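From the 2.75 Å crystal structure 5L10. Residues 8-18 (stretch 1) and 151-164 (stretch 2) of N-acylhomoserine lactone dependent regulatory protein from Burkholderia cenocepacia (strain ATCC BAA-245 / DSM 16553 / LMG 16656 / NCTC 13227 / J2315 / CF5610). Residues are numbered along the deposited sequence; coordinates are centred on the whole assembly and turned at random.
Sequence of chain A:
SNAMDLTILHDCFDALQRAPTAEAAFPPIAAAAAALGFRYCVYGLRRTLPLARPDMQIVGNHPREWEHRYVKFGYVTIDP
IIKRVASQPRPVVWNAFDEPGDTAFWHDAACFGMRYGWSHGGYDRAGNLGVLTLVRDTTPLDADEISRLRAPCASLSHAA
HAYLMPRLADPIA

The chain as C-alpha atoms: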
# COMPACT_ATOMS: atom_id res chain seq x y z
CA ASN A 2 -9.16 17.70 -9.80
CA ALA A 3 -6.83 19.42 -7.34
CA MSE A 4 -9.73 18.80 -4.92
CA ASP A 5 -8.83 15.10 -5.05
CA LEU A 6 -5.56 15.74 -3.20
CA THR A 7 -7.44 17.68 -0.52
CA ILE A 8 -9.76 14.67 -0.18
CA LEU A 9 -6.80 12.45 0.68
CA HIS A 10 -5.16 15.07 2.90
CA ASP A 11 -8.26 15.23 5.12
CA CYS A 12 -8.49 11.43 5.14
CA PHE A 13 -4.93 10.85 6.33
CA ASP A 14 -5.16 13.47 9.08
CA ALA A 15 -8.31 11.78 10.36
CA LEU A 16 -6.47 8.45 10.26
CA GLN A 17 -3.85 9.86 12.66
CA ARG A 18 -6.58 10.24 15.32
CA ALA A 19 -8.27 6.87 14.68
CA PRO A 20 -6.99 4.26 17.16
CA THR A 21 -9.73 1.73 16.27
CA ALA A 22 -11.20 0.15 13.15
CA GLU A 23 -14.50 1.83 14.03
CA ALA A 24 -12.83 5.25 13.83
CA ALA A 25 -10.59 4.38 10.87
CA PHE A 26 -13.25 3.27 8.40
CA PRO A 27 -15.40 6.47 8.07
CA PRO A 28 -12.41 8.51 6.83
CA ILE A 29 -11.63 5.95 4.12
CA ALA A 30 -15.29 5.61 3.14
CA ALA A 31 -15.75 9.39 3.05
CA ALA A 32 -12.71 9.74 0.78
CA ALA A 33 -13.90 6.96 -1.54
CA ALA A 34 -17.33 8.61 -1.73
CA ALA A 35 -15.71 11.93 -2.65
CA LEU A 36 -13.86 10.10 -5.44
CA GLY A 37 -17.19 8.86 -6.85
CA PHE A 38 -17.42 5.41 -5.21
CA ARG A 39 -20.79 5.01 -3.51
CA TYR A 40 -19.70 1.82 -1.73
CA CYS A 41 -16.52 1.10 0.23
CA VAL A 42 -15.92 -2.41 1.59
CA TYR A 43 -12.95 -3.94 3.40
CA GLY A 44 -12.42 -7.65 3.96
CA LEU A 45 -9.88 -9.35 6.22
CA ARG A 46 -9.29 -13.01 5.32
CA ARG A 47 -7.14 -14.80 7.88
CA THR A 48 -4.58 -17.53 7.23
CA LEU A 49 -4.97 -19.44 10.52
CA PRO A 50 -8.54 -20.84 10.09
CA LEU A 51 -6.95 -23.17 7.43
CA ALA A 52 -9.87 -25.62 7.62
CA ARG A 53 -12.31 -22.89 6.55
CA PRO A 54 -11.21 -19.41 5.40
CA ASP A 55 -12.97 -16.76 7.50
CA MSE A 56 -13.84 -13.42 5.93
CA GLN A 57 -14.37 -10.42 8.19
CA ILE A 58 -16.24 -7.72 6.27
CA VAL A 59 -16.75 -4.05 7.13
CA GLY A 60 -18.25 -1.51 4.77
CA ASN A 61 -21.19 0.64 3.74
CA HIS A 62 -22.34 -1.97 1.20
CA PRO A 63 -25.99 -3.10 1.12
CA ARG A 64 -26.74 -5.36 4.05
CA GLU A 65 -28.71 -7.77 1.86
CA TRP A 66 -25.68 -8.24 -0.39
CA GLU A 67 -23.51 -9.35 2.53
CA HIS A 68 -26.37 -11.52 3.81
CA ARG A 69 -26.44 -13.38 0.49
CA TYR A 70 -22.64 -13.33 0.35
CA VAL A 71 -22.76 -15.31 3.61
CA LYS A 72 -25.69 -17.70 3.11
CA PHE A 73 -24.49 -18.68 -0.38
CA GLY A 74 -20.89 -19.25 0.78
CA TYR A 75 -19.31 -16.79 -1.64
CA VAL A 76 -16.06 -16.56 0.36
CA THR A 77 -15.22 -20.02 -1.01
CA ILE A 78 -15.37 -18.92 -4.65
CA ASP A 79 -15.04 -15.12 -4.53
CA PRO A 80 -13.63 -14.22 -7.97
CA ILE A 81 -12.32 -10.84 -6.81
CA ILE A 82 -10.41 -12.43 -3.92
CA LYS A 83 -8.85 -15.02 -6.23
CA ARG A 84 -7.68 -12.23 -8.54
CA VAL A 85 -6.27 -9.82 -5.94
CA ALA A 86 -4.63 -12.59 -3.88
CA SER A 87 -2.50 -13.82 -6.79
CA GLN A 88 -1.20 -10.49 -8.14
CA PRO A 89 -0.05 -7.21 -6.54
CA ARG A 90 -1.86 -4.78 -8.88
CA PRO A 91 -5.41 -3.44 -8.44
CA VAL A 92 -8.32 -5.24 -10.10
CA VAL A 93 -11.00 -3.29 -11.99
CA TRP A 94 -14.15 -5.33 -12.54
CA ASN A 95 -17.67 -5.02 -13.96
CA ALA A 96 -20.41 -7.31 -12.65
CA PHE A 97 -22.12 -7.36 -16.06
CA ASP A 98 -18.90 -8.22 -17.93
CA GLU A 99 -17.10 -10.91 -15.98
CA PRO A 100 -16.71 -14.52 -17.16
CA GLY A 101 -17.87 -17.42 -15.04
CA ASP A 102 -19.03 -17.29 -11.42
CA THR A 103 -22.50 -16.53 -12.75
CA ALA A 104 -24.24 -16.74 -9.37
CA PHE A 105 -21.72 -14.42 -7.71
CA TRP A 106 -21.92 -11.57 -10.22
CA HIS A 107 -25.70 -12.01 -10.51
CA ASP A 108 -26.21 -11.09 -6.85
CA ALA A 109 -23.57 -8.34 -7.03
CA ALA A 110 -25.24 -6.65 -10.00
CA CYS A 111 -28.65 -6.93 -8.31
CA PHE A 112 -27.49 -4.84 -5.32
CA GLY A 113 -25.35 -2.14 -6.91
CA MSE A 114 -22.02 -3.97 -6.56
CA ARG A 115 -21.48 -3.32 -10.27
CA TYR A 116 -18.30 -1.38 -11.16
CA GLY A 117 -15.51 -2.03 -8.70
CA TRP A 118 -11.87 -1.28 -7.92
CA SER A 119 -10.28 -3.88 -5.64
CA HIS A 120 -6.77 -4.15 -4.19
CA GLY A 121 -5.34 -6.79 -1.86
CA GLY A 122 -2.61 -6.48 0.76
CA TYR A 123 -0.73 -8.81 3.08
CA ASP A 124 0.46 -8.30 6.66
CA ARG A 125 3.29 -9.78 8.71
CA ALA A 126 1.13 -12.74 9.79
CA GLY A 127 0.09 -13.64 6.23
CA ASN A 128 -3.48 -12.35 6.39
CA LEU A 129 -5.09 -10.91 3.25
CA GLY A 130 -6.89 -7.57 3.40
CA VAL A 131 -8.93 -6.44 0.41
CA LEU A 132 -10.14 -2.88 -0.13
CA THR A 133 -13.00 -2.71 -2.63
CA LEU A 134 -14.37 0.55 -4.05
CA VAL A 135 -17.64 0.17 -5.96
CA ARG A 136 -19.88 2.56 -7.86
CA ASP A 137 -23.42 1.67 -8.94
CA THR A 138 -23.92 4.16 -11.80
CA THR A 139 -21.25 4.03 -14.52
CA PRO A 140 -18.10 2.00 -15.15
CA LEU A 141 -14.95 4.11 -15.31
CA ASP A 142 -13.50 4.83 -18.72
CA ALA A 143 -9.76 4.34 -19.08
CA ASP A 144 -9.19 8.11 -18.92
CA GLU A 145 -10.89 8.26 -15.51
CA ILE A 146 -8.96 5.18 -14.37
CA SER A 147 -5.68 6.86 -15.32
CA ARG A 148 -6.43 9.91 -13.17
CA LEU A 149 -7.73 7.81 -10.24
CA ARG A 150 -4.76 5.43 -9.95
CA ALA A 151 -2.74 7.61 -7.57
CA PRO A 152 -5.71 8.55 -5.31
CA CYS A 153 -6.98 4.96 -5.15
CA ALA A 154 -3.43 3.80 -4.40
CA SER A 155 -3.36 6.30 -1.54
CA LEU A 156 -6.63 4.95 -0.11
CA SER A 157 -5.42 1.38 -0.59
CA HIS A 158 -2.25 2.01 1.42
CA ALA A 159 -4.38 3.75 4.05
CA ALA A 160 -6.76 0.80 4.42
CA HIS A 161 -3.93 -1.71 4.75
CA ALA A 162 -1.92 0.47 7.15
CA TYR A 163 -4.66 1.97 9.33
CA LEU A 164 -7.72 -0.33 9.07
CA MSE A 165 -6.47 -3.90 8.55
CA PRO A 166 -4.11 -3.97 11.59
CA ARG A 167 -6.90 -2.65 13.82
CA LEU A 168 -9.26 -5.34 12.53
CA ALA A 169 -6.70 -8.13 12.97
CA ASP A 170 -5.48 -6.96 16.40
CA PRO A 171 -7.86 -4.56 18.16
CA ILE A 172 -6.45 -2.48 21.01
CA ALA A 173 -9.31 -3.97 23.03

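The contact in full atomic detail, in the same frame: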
# COMPACT_ATOMS: atom_id res chain seq x y z
N ILE A 8 -8.98 15.80 -0.70
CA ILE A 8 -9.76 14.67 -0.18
C ILE A 8 -8.86 13.72 0.59
O ILE A 8 -9.19 13.29 1.70
CB ILE A 8 -10.48 13.95 -1.34
CG1 ILE A 8 -11.55 14.86 -1.95
CG2 ILE A 8 -11.10 12.65 -0.86
CD1 ILE A 8 -12.05 14.38 -3.30
N LEU A 9 -7.71 13.39 0.02
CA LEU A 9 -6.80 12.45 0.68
C LEU A 9 -6.09 13.09 1.86
O LEU A 9 -5.83 12.42 2.86
CB LEU A 9 -5.80 11.91 -0.33
CG LEU A 9 -6.44 11.18 -1.50
CD1 LEU A 9 -5.43 10.98 -2.61
CD2 LEU A 9 -7.00 9.86 -1.04
N HIS A 10 -5.78 14.38 1.77
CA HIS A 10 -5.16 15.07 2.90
C HIS A 10 -6.06 15.00 4.13
O HIS A 10 -5.60 14.66 5.23
CB HIS A 10 -4.84 16.52 2.54
CG HIS A 10 -4.07 17.25 3.59
ND1 HIS A 10 -2.70 17.41 3.53
CD2 HIS A 10 -4.47 17.88 4.72
CE1 HIS A 10 -2.29 18.10 4.58
NE2 HIS A 10 -3.35 18.39 5.32
N ASP A 11 -7.36 15.28 3.97
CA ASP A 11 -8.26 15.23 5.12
C ASP A 11 -8.43 13.81 5.63
O ASP A 11 -8.61 13.60 6.84
CB ASP A 11 -9.63 15.83 4.78
CG ASP A 11 -9.57 17.31 4.48
OD1 ASP A 11 -10.48 18.05 4.92
OD2 ASP A 11 -8.62 17.75 3.80
N CYS A 12 -8.37 12.82 4.74
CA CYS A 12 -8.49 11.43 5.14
C CYS A 12 -7.32 11.02 6.03
O CYS A 12 -7.52 10.43 7.10
CB CYS A 12 -8.56 10.53 3.90
SG CYS A 12 -8.81 8.77 4.26
N PHE A 13 -6.09 11.33 5.60
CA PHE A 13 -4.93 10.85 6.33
C PHE A 13 -4.77 11.56 7.67
O PHE A 13 -4.27 10.96 8.63
CB PHE A 13 -3.67 11.01 5.48
CG PHE A 13 -3.46 9.87 4.53
CD1 PHE A 13 -2.60 8.83 4.86
CD2 PHE A 13 -4.14 9.81 3.33
CE1 PHE A 13 -2.42 7.76 4.00
CE2 PHE A 13 -3.96 8.75 2.47
CZ PHE A 13 -3.10 7.73 2.80
N ASP A 14 -5.19 12.82 7.77
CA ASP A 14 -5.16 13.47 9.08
C ASP A 14 -6.16 12.83 10.03
O ASP A 14 -5.86 12.64 11.21
CB ASP A 14 -5.43 14.97 8.92
CG ASP A 14 -4.15 15.78 8.84
OD1 ASP A 14 -3.12 15.23 8.40
OD2 ASP A 14 -4.17 16.97 9.23
N ALA A 15 -7.35 12.48 9.53
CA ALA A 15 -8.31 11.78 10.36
C ALA A 15 -7.80 10.41 10.79
O ALA A 15 -8.10 9.94 11.89
CB ALA A 15 -9.64 11.64 9.62
N LEU A 16 -7.00 9.76 9.93
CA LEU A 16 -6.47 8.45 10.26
C LEU A 16 -5.38 8.51 11.32
O LEU A 16 -5.06 7.48 11.92
CB LEU A 16 -5.93 7.76 9.00
CG LEU A 16 -6.99 7.36 7.97
CD1 LEU A 16 -6.36 6.67 6.78
CD2 LEU A 16 -8.05 6.48 8.60
N GLN A 17 -4.81 9.69 11.57
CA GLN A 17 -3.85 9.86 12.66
C GLN A 17 -4.52 9.96 14.02
O GLN A 17 -3.84 9.83 15.04
CB GLN A 17 -2.99 11.11 12.43
CG GLN A 17 -2.22 11.11 11.12
CD GLN A 17 -1.37 9.87 10.95
OE1 GLN A 17 -0.71 9.41 11.89
NE2 GLN A 17 -1.37 9.32 9.74
N ARG A 18 -5.83 10.19 14.07
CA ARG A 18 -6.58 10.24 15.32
C ARG A 18 -7.64 9.15 15.36
O ARG A 18 -8.72 9.33 15.93
CB ARG A 18 -7.22 11.62 15.52
CG ARG A 18 -6.25 12.78 15.35
CD ARG A 18 -6.97 14.11 15.50
NE ARG A 18 -8.08 14.24 14.56
CZ ARG A 18 -8.00 14.81 13.36
NH1 ARG A 18 -6.84 15.30 12.94
NH2 ARG A 18 -9.07 14.89 12.58
N ALA A 151 -3.43 7.08 -8.74
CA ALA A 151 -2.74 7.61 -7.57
C ALA A 151 -3.66 7.81 -6.38
O ALA A 151 -3.28 7.39 -5.27
CB ALA A 151 -2.01 8.91 -7.95
N PRO A 152 -4.84 8.43 -6.50
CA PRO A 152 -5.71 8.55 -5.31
C PRO A 152 -6.16 7.21 -4.76
O PRO A 152 -6.15 7.01 -3.54
CB PRO A 152 -6.89 9.39 -5.82
CG PRO A 152 -6.34 10.14 -6.98
CD PRO A 152 -5.39 9.20 -7.63
N CYS A 153 -6.56 6.28 -5.63
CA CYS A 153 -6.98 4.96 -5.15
C CYS A 153 -5.83 4.23 -4.48
O CYS A 153 -6.02 3.54 -3.47
CB CYS A 153 -7.55 4.14 -6.30
SG CYS A 153 -9.19 4.65 -6.79
N ALA A 154 -4.62 4.35 -5.04
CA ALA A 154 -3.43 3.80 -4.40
C ALA A 154 -3.26 4.35 -2.99
O ALA A 154 -2.99 3.62 -2.04
CB ALA A 154 -2.20 4.11 -5.25
N SER A 155 -3.43 5.67 -2.85
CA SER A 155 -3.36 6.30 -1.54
C SER A 155 -4.35 5.66 -0.57
O SER A 155 -3.97 5.23 0.52
CB SER A 155 -3.62 7.80 -1.69
OG SER A 155 -3.52 8.46 -0.45
N LEU A 156 -5.62 5.56 -0.97
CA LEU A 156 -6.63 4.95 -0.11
C LEU A 156 -6.31 3.50 0.20
O LEU A 156 -6.58 3.01 1.30
CB LEU A 156 -8.01 5.04 -0.76
CG LEU A 156 -8.75 6.36 -0.62
CD1 LEU A 156 -10.14 6.24 -1.23
CD2 LEU A 156 -8.83 6.72 0.84
N SER A 157 -5.74 2.79 -0.78
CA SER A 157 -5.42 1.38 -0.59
C SER A 157 -4.33 1.20 0.46
O SER A 157 -4.42 0.34 1.33
CB SER A 157 -5.00 0.77 -1.92
OG SER A 157 -4.64 -0.58 -1.74
N HIS A 158 -3.27 2.02 0.38
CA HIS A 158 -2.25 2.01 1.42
C HIS A 158 -2.85 2.36 2.77
O HIS A 158 -2.49 1.77 3.79
CB HIS A 158 -1.13 2.99 1.06
CG HIS A 158 -0.22 3.31 2.20
ND1 HIS A 158 -0.55 4.22 3.19
CD2 HIS A 158 1.03 2.87 2.51
CE1 HIS A 158 0.44 4.31 4.06
NE2 HIS A 158 1.41 3.50 3.67
N ALA A 159 -3.78 3.32 2.79
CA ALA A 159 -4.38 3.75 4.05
C ALA A 159 -5.20 2.64 4.69
O ALA A 159 -5.16 2.45 5.91
CB ALA A 159 -5.25 4.99 3.82
N ALA A 160 -5.95 1.89 3.87
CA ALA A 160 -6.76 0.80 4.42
C ALA A 160 -5.87 -0.29 5.00
O ALA A 160 -6.15 -0.81 6.09
CB ALA A 160 -7.67 0.24 3.34
N HIS A 161 -4.80 -0.64 4.30
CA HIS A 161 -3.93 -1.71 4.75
C HIS A 161 -3.10 -1.29 5.95
O HIS A 161 -2.74 -2.14 6.78
CB HIS A 161 -3.05 -2.17 3.60
CG HIS A 161 -3.82 -2.68 2.42
ND1 HIS A 161 -5.00 -3.38 2.56
CD2 HIS A 161 -3.58 -2.59 1.09
CE1 HIS A 161 -5.46 -3.70 1.36
NE2 HIS A 161 -4.62 -3.23 0.45
N ALA A 162 -2.79 -0.00 6.07
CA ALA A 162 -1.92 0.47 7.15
C ALA A 162 -2.69 0.91 8.38
O ALA A 162 -2.17 0.80 9.50
CB ALA A 162 -1.04 1.62 6.66
N TYR A 163 -3.92 1.41 8.22
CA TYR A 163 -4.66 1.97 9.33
C TYR A 163 -5.92 1.19 9.71
O TYR A 163 -6.36 1.30 10.86
CB TYR A 163 -5.07 3.42 9.02
CG TYR A 163 -3.89 4.36 8.87
CD1 TYR A 163 -3.38 5.04 9.97
CD2 TYR A 163 -3.30 4.57 7.64
CE1 TYR A 163 -2.31 5.91 9.84
CE2 TYR A 163 -2.23 5.43 7.50
CZ TYR A 163 -1.74 6.10 8.60
OH TYR A 163 -0.67 6.95 8.46
N LEU A 164 -6.50 0.42 8.79
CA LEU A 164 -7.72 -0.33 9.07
C LEU A 164 -7.45 -1.81 9.32
O LEU A 164 -7.86 -2.34 10.35
CB LEU A 164 -8.72 -0.16 7.92
CG LEU A 164 -10.07 -0.83 8.13
CD1 LEU A 164 -10.72 -0.29 9.39
CD2 LEU A 164 -10.97 -0.62 6.94

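Two nearly parallel helices, far apart in sequence, pack here through a mostly apolar side-chain seam that is finished at one end by a single hydrogen bond. Their axes approach to 10.8 Å with only 6° between their N-to-C directions, so the helices stay side by side and contacting residues recur every three or four along each: 9, 12, 13 and 16 on the first, 152, 155, 156, 159 and 163 on the second. Leu9 lies level with Pro152, Phe13 with Ala159, and Leu16 with Tyr163. The contact buries 484 Å², counting both sides.

At the beginning of the seam, Leu9 points toward the second helix. Leu9 CD1 lies 3.6 Å from Pro152 CA and 3.8 Å from Ser155 CB, while Leu9 CD2 reaches Leu156 CG at 3.9 Å. A branched leucine suits this place because its two methyls spread the contact, CD1 to Pro152, CD2 to Leu156, with Ser155 CB near both. Pro152 has no backbone N-H to give, and it lies at a kink where the N of Ala151 and of Pro152 makes no bond to the turn before. One turn beyond Leu9, Cys12 adds a smaller contact, Cys12 SG to Leu156 CD2 at 4.0 Å.

Phe13 is the knob of the interface. Its CA-to-CB bond points sideways, but with chi1 at -84° the ring swings inward to sit among Ser155, His158, Ala159 and Tyr163. Small residues make room for it: Phe13 CZ rests 3.6 Å from Ala159 CB, and Phe13 CE2 comes within 3.0 Å of Ser155 OG, a close contact with a hydroxyl that is hydrogen-bonded elsewhere in the structure. His158 ND1 lies near the plane of the ring at its edge, 4.1 Å from Phe13 CE1.

Ala159 also serves the next turn, where Leu16 CD1 packs against Ala159 CB at 3.6 Å. Leu16 is shared with Tyr163: Leu16 CB sits over one face of the Tyr163 ring, 4.0 Å from the ring centroid and 18° off the normal, in a CH-pi contact, and Leu16 CD1 is 3.8 Å from Tyr163 CD2. The broad aromatic surface of Tyr163, which loses 89 Å² to the first stretch, the most of any residue here, also meets Phe13, with Phe13 CE1 4.2 Å from Tyr163 CE2.

The phenol carries Tyr163 beyond the apolar packing to a polar partner. Gln17 starts out pointing away, yet its long, flexible side chain folds back so that Gln17 NE2 donates a hydrogen bond to Tyr163 OH at 2.8 Å. Glutamine, a polar residue, suits this exposed margin, and its side chain is long enough to reach back, while the tyrosine buries its ring and its hydroxyl accepts a hydrogen bond.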